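Local coordinates for peptide chain release factor subunit 1 (Methanosarcina mazei, PDB 3IR9), which probably directs the termination of translation at the three stop codons, the part here being its C-terminal domain, with a bound zinc ion, at residues A17-K20 and L21-L24; G28-N31 and A32-F36. All coordinates share one frame; numbering follows the deposited sequence.

Contact 1 (A17-K20 and L21-L24)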
loop_
_atom_site.group_PDB
_atom_site.type_symbol
_atom_site.label_atom_id
_atom_site.label_comp_id
_atom_site.label_asym_id
_atom_site.label_seq_id
_atom_site.Cartn_x
_atom_site.Cartn_y
_atom_site.Cartn_z
ATOM N N ALA A 17 7.684 12.717 10.666
ATOM C CA ALA A 17 6.744 12.393 11.732
ATOM C C ALA A 17 5.889 11.183 11.368
ATOM O O ALA A 17 5.722 10.271 12.173
ATOM C CB ALA A 17 5.868 13.585 12.041
ATOM N N GLY A 18 5.362 11.182 10.147
ATOM C CA GLY A 18 4.501 10.113 9.673
ATOM C C GLY A 18 5.048 8.711 9.871
ATOM O O GLY A 18 4.324 7.824 10.316
ATOM N N GLU A 19 6.320 8.506 9.540
ATOM C CA GLU A 19 6.939 7.182 9.636
ATOM C C GLU A 19 7.117 6.760 11.094
ATOM O O GLU A 19 6.907 5.602 11.441
ATOM C CB GLU A 19 8.284 7.154 8.896
ATOM C CG GLU A 19 9.089 5.854 9.037
ATOM C CD GLU A 19 8.840 4.846 7.916
ATOM O OE1 GLU A 19 8.129 5.171 6.939
ATOM O OE2 GLU A 19 9.371 3.720 8.015
ATOM N N LYS A 20 7.500 7.707 11.942
ATOM C CA LYS A 20 7.664 7.437 13.364
ATOM C C LYS A 20 6.332 7.029 13.981
ATOM O O LYS A 20 6.265 6.080 14.762
ATOM C CB LYS A 20 8.213 8.679 14.068
ATOM C CG LYS A 20 9.096 9.514 13.166
ATOM C CD LYS A 20 10.045 10.398 13.945
ATOM C CE LYS A 20 11.125 10.938 13.020
ATOM N NZ LYS A 20 12.217 11.628 13.757
ATOM N N LEU A 21 5.274 7.752 13.621
ATOM C CA LEU A 21 3.940 7.476 14.142
ATOM C C LEU A 21 3.501 6.056 13.805
ATOM O O LEU A 21 2.963 5.353 14.658
ATOM C CB LEU A 21 2.941 8.492 13.602
ATOM C CG LEU A 21 3.399 9.939 13.797
ATOM C CD1 LEU A 21 2.877 10.801 12.673
ATOM C CD2 LEU A 21 3.002 10.500 15.164
ATOM N N GLN A 22 3.742 5.640 12.563
ATOM C CA GLN A 22 3.490 4.262 12.147
ATOM C C GLN A 22 4.153 3.275 13.108
ATOM O O GLN A 22 3.505 2.358 13.609
ATOM C CB GLN A 22 3.997 4.018 10.720
ATOM C CG GLN A 22 3.042 4.456 9.614
ATOM C CD GLN A 22 3.605 4.205 8.224
ATOM O OE1 GLN A 22 2.869 4.178 7.235
ATOM N NE2 GLN A 22 4.917 4.016 8.145
ATOM N N ASP A 23 5.445 3.469 13.361
ATOM C CA ASP A 23 6.203 2.574 14.234
ATOM C C ASP A 23 5.632 2.576 15.653
ATOM O O ASP A 23 5.698 1.564 16.352
ATOM C CB ASP A 23 7.689 2.954 14.248
ATOM C CG ASP A 23 8.303 2.965 12.855
ATOM O OD1 ASP A 23 7.688 2.396 11.929
ATOM O OD2 ASP A 23 9.400 3.544 12.685
ATOM N N LEU A 24 5.077 3.713 16.070
ATOM C CA LEU A 24 4.337 3.783 17.325
ATOM C C LEU A 24 3.080 2.940 17.201
ATOM O O LEU A 24 2.680 2.267 18.150
ATOM C CB LEU A 24 3.938 5.220 17.659
ATOM C CG LEU A 24 4.855 6.147 18.464
ATOM C CD1 LEU A 24 4.089 7.410 18.842
ATOM C CD2 LEU A 24 5.405 5.473 19.712
#

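Contact 2 (G28-N31 and A32-F36)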
loop_
_atom_site.group_PDB
_atom_site.type_symbol
_atom_site.label_atom_id
_atom_site.label_comp_id
_atom_site.label_asym_id
_atom_site.label_seq_id
_atom_site.Cartn_x
_atom_site.Cartn_y
_atom_site.Cartn_z
ATOM N N GLY A 28 1.821 -0.234 19.543
ATOM C CA GLY A 28 0.513 -0.374 20.163
ATOM C C GLY A 28 -0.217 -1.631 19.717
ATOM O O GLY A 28 -0.861 -2.299 20.527
ATOM N N GLN A 29 -0.106 -1.964 18.431
ATOM C CA GLN A 29 -0.736 -3.162 17.877
ATOM C C GLN A 29 -0.137 -4.450 18.446
ATOM O O GLN A 29 -0.855 -5.419 18.686
ATOM C CB GLN A 29 -0.633 -3.180 16.348
ATOM C CG GLN A 29 -1.301 -2.010 15.641
ATOM C CD GLN A 29 -1.283 -2.169 14.128
ATOM O OE1 GLN A 29 -1.100 -3.274 13.615
ATOM N NE2 GLN A 29 -1.473 -1.067 13.409
ATOM N N LYS A 30 1.180 -4.462 18.642
ATOM C CA LYS A 30 1.855 -5.606 19.242
ATOM C C LYS A 30 1.400 -5.803 20.678
ATOM O O LYS A 30 0.765 -6.804 21.000
ATOM C CB LYS A 30 3.372 -5.421 19.214
ATOM C CG LYS A 30 4.014 -5.716 17.870
ATOM C CD LYS A 30 5.535 -5.699 17.985
ATOM C CE LYS A 30 6.207 -6.108 16.680
ATOM N NZ LYS A 30 7.668 -6.336 16.870
ATOM N N ASN A 31 1.738 -4.845 21.537
ATOM C CA ASN A 31 1.373 -4.901 22.951
ATOM C C ASN A 31 -0.087 -5.269 23.171
ATOM O O ASN A 31 -0.426 -5.918 24.159
ATOM C CB ASN A 31 1.672 -3.569 23.642
ATOM C CG ASN A 31 3.154 -3.282 23.734
ATOM O OD1 ASN A 31 3.565 -2.198 24.153
ATOM N ND2 ASN A 31 3.969 -4.253 23.337
ATOM N N ALA A 32 -0.947 -4.856 22.247
ATOM C CA ALA A 32 -2.376 -5.131 22.357
ATOM C C ALA A 32 -2.704 -6.611 22.130
ATOM O O ALA A 32 -3.460 -7.207 22.902
ATOM C CB ALA A 32 -3.162 -4.250 21.405
ATOM N N VAL A 33 -2.146 -7.199 21.072
ATOM C CA VAL A 33 -2.327 -8.623 20.831
ATOM C C VAL A 33 -1.759 -9.387 22.019
ATOM O O VAL A 33 -2.377 -10.317 22.537
ATOM C CB VAL A 33 -1.639 -9.091 19.528
ATOM C CG1 VAL A 33 -1.925 -10.564 19.290
ATOM C CG2 VAL A 33 -2.107 -8.262 18.335
ATOM N N ARG A 34 -0.579 -8.965 22.457
ATOM C CA ARG A 34 0.111 -9.596 23.575
ATOM C C ARG A 34 -0.716 -9.513 24.862
ATOM O O ARG A 34 -0.825 -10.491 25.606
ATOM C CB ARG A 34 1.507 -8.974 23.751
ATOM C CG ARG A 34 2.443 -9.239 22.561
ATOM C CD ARG A 34 3.169 -7.985 22.083
ATOM N NE ARG A 34 4.577 -7.933 22.467
ATOM C CZ ARG A 34 5.570 -8.410 21.723
ATOM N NH1 ARG A 34 5.308 -8.993 20.560
ATOM N NH2 ARG A 34 6.823 -8.311 22.144
ATOM N N ASP A 35 -1.311 -8.350 25.111
ATOM C CA ASP A 35 -2.162 -8.170 26.283
ATOM C C ASP A 35 -3.422 -9.043 26.191
ATOM O O ASP A 35 -3.939 -9.509 27.206
ATOM C CB ASP A 35 -2.500 -6.685 26.496
ATOM C CG ASP A 35 -1.294 -5.864 26.975
ATOM O OD1 ASP A 35 -0.201 -6.440 27.169
ATOM O OD2 ASP A 35 -1.441 -4.636 27.158
ATOM N N PHE A 36 -3.899 -9.279 24.971
ATOM C CA PHE A 36 -4.981 -10.231 24.765
ATOM C C PHE A 36 -4.521 -11.626 25.145
ATOM O O PHE A 36 -5.219 -12.356 25.851
ATOM C CB PHE A 36 -5.437 -10.246 23.315
ATOM C CG PHE A 36 -6.211 -11.479 22.944
ATOM C CD1 PHE A 36 -7.477 -11.697 23.456
ATOM C CD2 PHE A 36 -5.679 -12.414 22.080
ATOM C CE1 PHE A 36 -8.194 -12.826 23.115
ATOM C CE2 PHE A 36 -6.395 -13.542 21.734
ATOM C CZ PHE A 36 -7.652 -13.747 22.257
#

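Contact 1 (A17-K20 and L21-L24)
A17 and L21 make the apolar side of this helical turn. CD1 of L21 lies 4.1 Å from CB of A17, one turn earlier. L21 holds CG beside its own backbone N (chi1 -51°), which sends the branch back along the helix to A17. V14 of the second subunit packs on both residues, which makes this the closed side. The detailed fit of L21 is doubtful, because its branch sits too near the A17 carbonyl in the model.

The backbone is plain alpha-helix. The amides of Q22, D23 and L24 bond to the carbonyls of G18, E19 and K20. The bond from L24 N to K20 O is 3.0 Å long.

Another side is loose and polar. E19 bends at chi2, and its OE1 comes within 3.6 Å of NE2 of Q22. The carboxylate and amide planes are 60° apart. OE2 of E19 also sits 4.5 Å from OD1 of D23. These like charges would probably repel weakly, eased by solvent, since both residues are exposed.

The pattern is that of an amphipathic helix: along helix 10-41 an i to i+4 apolar pair faces the second subunit, while acidic and amide groups face outward.

Contact 2 (G28-N31 and A32-F36)
K30 and R34 meet through their torsions. Both hold CG beside the backbone N, K30 at chi1 -79° and R34 at chi1 -65°. K30 then runs extended, whereas R34 bends at chi2 and chi3. The two chains lie side by side and point the same way. CD of K30 lies over one face of the guanidinium, 4.2 Å from NH1 of R34.

N31 reaches R34 from another direction. Its ND2 is 3.8 Å from NE of R34, with amide and guanidinium planes 41° apart. This is contact without a bond. The charge of R34 is met by a salt bridge to E145.

The backbone bonds are helical. V33 N to Q29 O is 3.2 Å, and D35 N to N31 O is 2.8 Å. D35 places OD1 3.1 Å from N31 O, two acceptors facing each other. Its strongest partner is Y4 of the second subunit, whose hydroxyl is hydrogen-bonded to OD2; an ion pair of OD1 with K38 is long and weak. Without this carboxylate, as with an alanine here, the hydroxyl of that Y4 is likely to lose its mate and the link between subunits to weaken.

F36 meets F153 edge-to-face. Polar and apolar groups together tie the helix to its own domain, through R34 to E145, Q29 to S140 and V33 on F143, while D35 bonds across to the second subunit.

How the contacts relate
Contacts 1 and 2 follow one another along helix 10-41, their centres about 17 Å apart. Both lie on the same side of the chain's centre, and both touch the second subunit. Contact 1 is a surface contact, its centre about 23 Å from the centre of the chain. Its outside packing is apolar and comes from the other chain. Contact 2 lies nearer, its centre about 15 Å from the centre of the chain, and is partly buried. There the helix rests against strands 47-49 and 156-160 and helix 144-151. Its neighbours include charged and aromatic partners of its own chain, and a polar bond joins it to the second subunit. Helix bonds are common to both; the surroundings set them apart.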